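Local coordinates for coenzyme Q-binding protein COQ10 START domain-containing protein (Thermus thermophilus, PDB 2D4R) that is of unknown function but, as a putative member of the START domain superfamily, probably binds or transfers a lipid-like ligand, at residues 91-96 with 136-141. Sequence-based numbering, arbitrary orientation.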
# COMPACT_ATOMS: atom_id res chain seq x y z
N TRP A 91 4.34 -5.32 2.89
CA TRP A 91 5.11 -5.11 1.67
C TRP A 91 6.44 -5.86 1.84
O TRP A 91 7.15 -5.66 2.84
CB TRP A 91 5.42 -3.63 1.44
CG TRP A 91 4.21 -2.72 1.28
CD1 TRP A 91 3.20 -2.52 2.19
CD2 TRP A 91 3.95 -1.82 0.19
NE1 TRP A 91 2.35 -1.55 1.74
CE2 TRP A 91 2.78 -1.10 0.52
CE3 TRP A 91 4.59 -1.55 -1.02
CZ2 TRP A 91 2.24 -0.13 -0.32
CZ3 TRP A 91 4.05 -0.58 -1.86
CH2 TRP A 91 2.89 0.12 -1.50
N VAL A 92 6.78 -6.73 0.90
CA VAL A 92 8.09 -7.37 0.92
C VAL A 92 8.80 -7.18 -0.42
O VAL A 92 8.17 -7.12 -1.48
CB VAL A 92 7.99 -8.90 1.23
CG1 VAL A 92 7.38 -9.11 2.63
CG2 VAL A 92 7.15 -9.63 0.14
N PHE A 93 10.12 -7.07 -0.36
CA PHE A 93 10.90 -6.73 -1.52
C PHE A 93 11.95 -7.81 -1.73
O PHE A 93 12.91 -7.93 -0.97
CB PHE A 93 11.54 -5.35 -1.33
CG PHE A 93 10.53 -4.27 -1.01
CD1 PHE A 93 9.90 -4.23 0.23
CD2 PHE A 93 10.20 -3.31 -1.96
CE1 PHE A 93 8.95 -3.26 0.52
CE2 PHE A 93 9.25 -2.34 -1.69
CZ PHE A 93 8.62 -2.31 -0.44
N LEU A 94 11.73 -8.61 -2.76
CA LEU A 94 12.52 -9.81 -2.97
C LEU A 94 13.47 -9.64 -4.15
O LEU A 94 13.13 -8.99 -5.14
CB LEU A 94 11.59 -10.99 -3.25
CG LEU A 94 10.43 -11.21 -2.27
CD1 LEU A 94 9.48 -12.26 -2.85
CD2 LEU A 94 10.96 -11.64 -0.92
N PRO A 95 14.67 -10.23 -4.06
CA PRO A 95 15.63 -10.11 -5.16
C PRO A 95 15.15 -10.94 -6.34
O PRO A 95 14.83 -12.11 -6.19
CB PRO A 95 16.93 -10.64 -4.57
CG PRO A 95 16.50 -11.55 -3.48
CD PRO A 95 15.24 -10.96 -2.91
N GLU A 96 15.08 -10.30 -7.50
CA GLU A 96 14.78 -10.99 -8.75
C GLU A 96 15.67 -10.39 -9.85
O GLU A 96 15.25 -9.50 -10.59
CB GLU A 96 13.31 -10.81 -9.11
CG GLU A 96 12.89 -11.54 -10.38
CD GLU A 96 11.39 -11.71 -10.46
OE1 GLU A 96 10.77 -11.09 -11.34
OE2 GLU A 96 10.82 -12.45 -9.62
N LYS A 136 2.13 -0.36 -9.23
CA LYS A 136 2.48 0.24 -10.51
C LYS A 136 2.91 1.69 -10.26
O LYS A 136 3.78 2.21 -10.95
CB LYS A 136 1.26 0.19 -11.45
CG LYS A 136 1.53 0.69 -12.86
CD LYS A 136 1.23 2.18 -12.98
CE LYS A 136 1.31 2.62 -14.42
NZ LYS A 136 0.53 1.70 -15.29
N GLY A 137 2.31 2.32 -9.26
CA GLY A 137 2.73 3.65 -8.87
C GLY A 137 4.12 3.65 -8.25
O GLY A 137 4.86 4.62 -8.41
N LEU A 138 4.49 2.58 -7.56
CA LEU A 138 5.84 2.48 -7.00
C LEU A 138 6.86 2.28 -8.12
O LEU A 138 7.96 2.83 -8.07
CB LEU A 138 5.93 1.34 -5.96
CG LEU A 138 7.33 0.84 -5.55
CD1 LEU A 138 8.15 2.00 -5.01
CD2 LEU A 138 7.23 -0.27 -4.50
N GLU A 139 6.48 1.52 -9.15
CA GLU A 139 7.29 1.35 -10.36
C GLU A 139 7.63 2.72 -10.91
O GLU A 139 8.77 2.98 -11.29
CB GLU A 139 6.50 0.58 -11.42
CG GLU A 139 7.07 -0.77 -11.78
CD GLU A 139 7.88 -0.75 -13.06
OE1 GLU A 139 7.64 -1.59 -13.95
OE2 GLU A 139 8.78 0.11 -13.17
N GLU A 140 6.63 3.58 -10.95
CA GLU A 140 6.77 4.88 -11.57
C GLU A 140 7.53 5.85 -10.70
O GLU A 140 8.07 6.85 -11.18
CB GLU A 140 5.38 5.44 -11.90
CG GLU A 140 4.63 4.61 -12.93
CD GLU A 140 3.28 5.20 -13.27
OE1 GLU A 140 2.63 5.74 -12.35
OE2 GLU A 140 2.87 5.12 -14.45
N ARG A 141 7.59 5.56 -9.40
CA ARG A 141 8.37 6.38 -8.49
C ARG A 141 9.83 6.04 -8.75
O ARG A 141 10.67 6.93 -8.89
CB ARG A 141 8.02 6.04 -7.04
CG ARG A 141 7.95 7.23 -6.08
CD ARG A 141 9.13 8.17 -6.20
NE ARG A 141 9.56 8.68 -4.90
CZ ARG A 141 10.42 9.69 -4.73
NH1 ARG A 141 10.94 10.31 -5.79
NH2 ARG A 141 10.77 10.08 -3.52
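The helical bond from Glu140 N to Lys136 O (3.2 Å) closes the turn of 136-141 from which Leu138 reaches Trp91 and Phe93 on the strand. No hydrogen bond passes between the two segments, so the join itself is purely apolar, a worked example of one aliphatic branch serving two aromatic rings. The branch is the CD2 methyl of Leu138. It sits 4.0 Å from CE2 of Phe93 and 4.1 Å from CZ3 of Trp91, and meets each ring at its edge, close to the ring plane rather than over a face. The two rings are about 12° from parallel and offset in level by only a couple of ångströms, so a single methyl lies close to both planes.

With CG of Leu138 set opposite the backbone N (chi1 164°), CD2 is carried to the edges of both rings, while both aromatic side chains leave the strand on the same face, two residues apart. Even the closest CA atoms, those of Trp91 and Leu138, stay 11.5 Å apart, and the indole and the leucine side chain bridge that distance between them.

This is the helix-grip arrangement of the START and Bet v 1-like proteins, in which a curved antiparallel sheet wraps around a long C-terminal helix: strand 86-95 supplies the rings and helix 120-144 the leucine. All three touching residues are buried, yet the two segments bury a modest 91 Å² between them, as befits one methyl set against two ring edges. Helix 14-22 presents Val17 and Ala21 to both Phe93 and Leu138, and Tyr18 meets Phe93 edge-to-face. Phe77 packs against the indole of Trp91 with the ring planes about 65° apart, whereas Ile10 of strand 3-10 touches Leu138.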